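PDB 3L2H: putative sugar phosphate isomerase from Acidithiobacillus ferrooxidans, which is of unproven function but probably acts as a metal-binding cupin, putatively a sugar phosphate isomerase. Local coordinates for residues Glu69-Thr80 and Asn109-Ile120. Residues are numbered along the deposited sequence; the frame is centred on the assembly and turned at random. Where two conformers were deposited one is given.
With EDO (1,2-ethanediol), chain O; EDO (1,2-ethanediol), chain N.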
loop_
_atom_site.group_PDB
_atom_site.type_symbol
_atom_site.label_atom_id
_atom_site.label_comp_id
_atom_site.label_asym_id
_atom_site.label_seq_id
_atom_site.Cartn_x
_atom_site.Cartn_y
_atom_site.Cartn_z
ATOM N N GLU B 69 13.897 -1.232 0.915
ATOM C CA GLU B 69 14.992 -2.179 1.052
ATOM C C GLU B 69 15.951 -2.086 -0.139
ATOM O O GLU B 69 15.570 -1.686 -1.237
ATOM C CB GLU B 69 14.434 -3.617 1.192
ATOM C CG GLU B 69 13.747 -3.759 2.553
ATOM C CD GLU B 69 13.244 -5.141 2.832
ATOM O OE1 GLU B 69 13.066 -5.889 1.861
ATOM O OE2 GLU B 69 13.015 -5.444 4.027
ATOM N N GLU B 70 17.203 -2.483 0.082
ATOM C CA GLU B 70 18.233 -2.415 -0.937
ATOM C C GLU B 70 19.156 -3.611 -0.695
ATOM O O GLU B 70 19.308 -4.019 0.454
ATOM C CB GLU B 70 19.001 -1.094 -0.764
ATOM C CG GLU B 70 20.069 -0.837 -1.692
ATOM C CD GLU B 70 20.564 0.616 -1.621
ATOM O OE1 GLU B 70 20.617 1.266 -0.527
ATOM O OE2 GLU B 70 20.880 1.086 -2.705
ATOM N N ALA B 71 19.800 -4.121 -1.740
ATOM C CA ALA B 71 20.789 -5.178 -1.597
ATOM C C ALA B 71 21.805 -5.121 -2.726
ATOM O O ALA B 71 21.531 -4.542 -3.786
ATOM C CB ALA B 71 20.110 -6.560 -1.563
ATOM N N VAL B 72 22.970 -5.743 -2.505
ATOM C CA VAL B 72 24.067 -5.746 -3.471
ATOM C C VAL B 72 24.621 -7.143 -3.603
ATOM O O VAL B 72 24.821 -7.824 -2.597
ATOM C CB VAL B 72 25.203 -4.787 -3.078
ATOM C CG1 VAL B 72 26.334 -4.821 -4.148
ATOM C CG2 VAL B 72 24.696 -3.341 -2.860
ATOM N N TYR B 73 24.847 -7.614 -4.833
ATOM C CA TYR B 73 25.477 -8.926 -5.064
ATOM C C TYR B 73 26.696 -8.705 -5.946
ATOM O O TYR B 73 26.598 -8.112 -7.023
ATOM C CB TYR B 73 24.499 -9.959 -5.657
ATOM C CG TYR B 73 25.080 -11.365 -5.806
ATOM C CD1 TYR B 73 25.017 -12.259 -4.758
ATOM C CD2 TYR B 73 25.683 -11.792 -6.979
ATOM C CE1 TYR B 73 25.539 -13.546 -4.851
ATOM C CE2 TYR B 73 26.227 -13.094 -7.076
ATOM C CZ TYR B 73 26.144 -13.961 -6.003
ATOM O OH TYR B 73 26.614 -15.260 -6.046
ATOM N N VAL B 74 27.858 -9.095 -5.454
ATOM C CA VAL B 74 29.113 -8.791 -6.158
ATOM C C VAL B 74 29.375 -9.839 -7.216
ATOM O O VAL B 74 29.450 -11.020 -6.908
ATOM C CB VAL B 74 30.301 -8.726 -5.211
ATOM C CG1 VAL B 74 31.607 -8.360 -5.988
ATOM C CG2 VAL B 74 30.055 -7.725 -4.072
ATOM N N LEU B 75 29.516 -9.400 -8.462
ATOM C CA LEU B 75 29.803 -10.292 -9.578
ATOM C C LEU B 75 31.297 -10.400 -9.857
ATOM O O LEU B 75 31.768 -11.485 -10.160
ATOM C CB LEU B 75 29.071 -9.831 -10.839
ATOM C CG LEU B 75 27.538 -9.877 -10.748
ATOM C CD1 LEU B 75 26.865 -9.220 -12.006
ATOM C CD2 LEU B 75 27.006 -11.294 -10.519
ATOM N N SER B 76 32.031 -9.286 -9.818
ATOM C CA SER B 76 33.486 -9.370 -10.009
ATOM C C SER B 76 34.178 -8.180 -9.409
ATOM O O SER B 76 33.556 -7.135 -9.133
ATOM C CB SER B 76 33.888 -9.484 -11.485
ATOM O OG SER B 76 33.603 -8.323 -12.199
ATOM N N GLY B 77 35.480 -8.361 -9.214
ATOM C CA GLY B 77 36.324 -7.389 -8.565
ATOM C C GLY B 77 36.118 -7.334 -7.058
ATOM O O GLY B 77 35.403 -8.167 -6.488
ATOM N N LYS B 78 36.718 -6.316 -6.436
ATOM C CA LYS B 78 36.739 -6.160 -4.988
ATOM C C LYS B 78 36.399 -4.757 -4.565
ATOM O O LYS B 78 36.611 -3.823 -5.304
ATOM C CB LYS B 78 38.132 -6.504 -4.469
ATOM C CG LYS B 78 38.554 -7.930 -4.765
ATOM C CD LYS B 78 39.970 -8.221 -4.315
ATOM C CE LYS B 78 40.248 -9.754 -4.243
ATOM N NZ LYS B 78 41.736 -10.064 -4.052
ATOM N N GLY B 79 35.866 -4.617 -3.353
ATOM C CA GLY B 79 35.492 -3.311 -2.833
ATOM C C GLY B 79 35.617 -3.258 -1.336
ATOM O O GLY B 79 35.968 -4.243 -0.699
ATOM N N THR B 80 35.312 -2.095 -0.777
ATOM C CA THR B 80 35.310 -1.897 0.657
ATOM C C THR B 80 33.937 -1.382 1.013
ATOM O O THR B 80 33.502 -0.348 0.498
ATOM C CB THR B 80 36.335 -0.885 1.069
ATOM O OG1 THR B 80 37.630 -1.390 0.740
ATOM C CG2 THR B 80 36.229 -0.569 2.594
ATOM N N ASN B 109 35.467 1.347 -4.403
ATOM C CA ASN B 109 36.359 0.453 -5.127
ATOM C C ASN B 109 37.771 0.969 -4.926
ATOM O O ASN B 109 38.178 1.916 -5.590
ATOM C CB ASN B 109 36.030 0.348 -6.622
ATOM C CG ASN B 109 36.959 -0.592 -7.345
ATOM O OD1 ASN B 109 37.874 -1.145 -6.730
ATOM N ND2 ASN B 109 36.771 -0.753 -8.665
ATOM N N ASP B 110 38.495 0.390 -3.976
ATOM C CA ASP B 110 39.877 0.773 -3.746
ATOM C C ASP B 110 40.827 -0.322 -4.262
ATOM O O ASP B 110 41.974 -0.368 -3.848
ATOM C CB ASP B 110 40.153 1.107 -2.249
ATOM C CG ASP B 110 39.341 2.307 -1.744
ATOM O OD1 ASP B 110 39.244 3.329 -2.473
ATOM O OD2 ASP B 110 38.812 2.257 -0.605
ATOM N N GLY B 111 40.334 -1.188 -5.153
ATOM C CA GLY B 111 41.128 -2.226 -5.782
ATOM C C GLY B 111 41.696 -1.757 -7.111
ATOM O O GLY B 111 41.729 -0.563 -7.387
ATOM N N THR B 112 42.123 -2.703 -7.940
ATOM C CA THR B 112 42.739 -2.400 -9.224
ATOM C C THR B 112 41.937 -2.838 -10.456
ATOM O O THR B 112 42.338 -2.568 -11.588
ATOM C CB THR B 112 44.140 -3.079 -9.299
ATOM O OG1 THR B 112 43.996 -4.480 -9.037
ATOM C CG2 THR B 112 45.053 -2.491 -8.291
ATOM N N GLU B 113 40.833 -3.545 -10.266
ATOM C CA GLU B 113 39.984 -3.906 -11.399
ATOM C C GLU B 113 38.604 -3.309 -11.154
ATOM O O GLU B 113 38.286 -2.885 -10.048
ATOM C CB GLU B 113 39.921 -5.426 -11.609
ATOM C CG GLU B 113 39.100 -6.184 -10.595
ATOM C CD GLU B 113 39.206 -7.706 -10.738
ATOM O OE1 GLU B 113 38.465 -8.333 -11.557
ATOM O OE2 GLU B 113 39.995 -8.271 -9.948
ATOM N N THR B 114 37.792 -3.270 -12.192
ATOM C CA THR B 114 36.440 -2.745 -12.071
ATOM C C THR B 114 35.650 -3.558 -11.065
ATOM O O THR B 114 35.730 -4.784 -11.069
ATOM C CB THR B 114 35.701 -2.843 -13.432
ATOM O OG1 THR B 114 36.551 -2.270 -14.436
ATOM C CG2 THR B 114 34.302 -2.144 -13.370
ATOM N N LEU B 115 34.848 -2.881 -10.254
ATOM C CA LEU B 115 33.943 -3.568 -9.323
ATOM C C LEU B 115 32.614 -3.672 -10.011
ATOM O O LEU B 115 32.044 -2.636 -10.384
ATOM C CB LEU B 115 33.861 -2.815 -8.010
ATOM C CG LEU B 115 32.839 -3.275 -6.968
ATOM C CD1 LEU B 115 33.052 -4.742 -6.557
ATOM C CD2 LEU B 115 32.907 -2.375 -5.719
ATOM N N VAL B 116 32.111 -4.902 -10.202
ATOM C CA VAL B 116 30.866 -5.114 -10.928
ATOM C C VAL B 116 29.848 -5.840 -10.029
ATOM O O VAL B 116 30.122 -6.897 -9.487
ATOM C CB VAL B 116 31.098 -5.881 -12.260
ATOM C CG1 VAL B 116 29.794 -6.059 -13.060
ATOM C CG2 VAL B 116 32.187 -5.156 -13.091
ATOM N N CYS B 117 28.694 -5.215 -9.835
ATOM C CA CYS B 117 27.662 -5.696 -8.932
ATOM C C CYS B 117 26.283 -5.596 -9.519
ATOM O O CYS B 117 26.021 -4.775 -10.401
ATOM C CB CYS B 117 27.584 -4.827 -7.663
ATOM S SG CYS B 117 29.147 -4.751 -6.734
ATOM N N LEU B 118 25.409 -6.422 -8.977
ATOM C CA LEU B 118 23.990 -6.280 -9.147
ATOM C C LEU B 118 23.480 -5.518 -7.938
ATOM O O LEU B 118 23.812 -5.869 -6.794
ATOM C CB LEU B 118 23.284 -7.626 -9.188
ATOM C CG LEU B 118 23.213 -8.395 -10.463
ATOM C CD1 LEU B 118 22.415 -9.674 -10.154
ATOM C CD2 LEU B 118 22.565 -7.505 -11.575
ATOM N N VAL B 119 22.763 -4.433 -8.182
ATOM C CA VAL B 119 22.093 -3.686 -7.151
ATOM C C VAL B 119 20.569 -3.897 -7.320
ATOM O O VAL B 119 20.005 -3.687 -8.411
ATOM C CB VAL B 119 22.483 -2.198 -7.172
ATOM C CG1 VAL B 119 21.672 -1.450 -6.114
ATOM C CG2 VAL B 119 23.990 -2.042 -6.922
ATOM N N ILE B 120 19.923 -4.317 -6.224
ATOM C CA ILE B 120 18.521 -4.703 -6.190
ATOM C C ILE B 120 17.837 -3.858 -5.150
ATOM O O ILE B 120 18.289 -3.817 -3.983
ATOM C CB ILE B 120 18.351 -6.170 -5.823
ATOM C CG1 ILE B 120 19.045 -7.082 -6.842
ATOM C CG2 ILE B 120 16.837 -6.537 -5.732
ATOM C CD1 ILE B 120 19.533 -8.402 -6.274
HETATM C C1 EDO O . 38.735 -2.860 -2.422
HETATM O O1 EDO O . 38.312 -1.570 -1.978
HETATM C C2 EDO O . 40.227 -3.035 -2.163
HETATM O O2 EDO O . 40.473 -4.417 -1.956
HETATM C C1 EDO N . 24.036 1.351 -3.950
HETATM O O1 EDO N . 23.165 1.984 -2.988
HETATM C C2 EDO N . 24.892 0.303 -3.282
HETATM O O2 EDO N . 25.949 0.989 -2.577
HETATM O O HOH W 1 35.946 -6.949 -12.585
HETATM O O HOH W 2 36.918 -10.715 -9.945
HETATM O O HOH W 3 38.242 -4.077 -7.601
#
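Tyr73 and Leu118 form a hydrogen-bonded pair in the antiparallel ladder between strands 70-76 and 115-120. Tyr73 N gives to Leu118 O at 2.8 Å, and Leu118 N returns the bond to Tyr73 O. Ala71 and Ile120 pair in the same way. The ladder then slips by one residue. Val116 O takes both Leu75 N at 2.8 Å and Ser76 N at 3.1 Å, each in its carbonyl plane. Val116 N answers to Ser76 O, which completes a classic beta bulge.

Apolar contacts follow the face that carries Val72, Val74, Cys117 and Val119. Val72 CG1, anti to its own N (chi1 -179°), lies 3.7 Å from Cys117 CB. Val74 CG1 meets Leu115 CD1 at 3.9 Å, the two side chains crossing nearly at right angles. Ile107 of strand 105-108 packs on both Val72 and Leu115. At the bulge, Leu75 CD1 reaches Leu118 CG at 4.0 Å. Tyr73 touches Leu75 of the second subunit, and Ile120 touches Ile120 of that subunit.

Water and turn bonds organise the loop end. One water accepts from Ser76 OG and donates to Thr114 O. In one of its two conformers the Glu113 side chain lies over Gly77, its CD 3.6 Å from Gly77 CA, and OE1 accepts from the same water. Asn109 OD1 accepts from Gly111 N, an Asx turn, while its ND2 bonds Glu113 O and Ile53 O. An ethanediol oxygen joins Thr80 OG1 to Asp110 N.

Near the other end, Glu70 OE1 bonds His63 NE2, and the Glu70 side chain packs on His105. Paired antiparallel strands of this kind build the cupin beta-barrel.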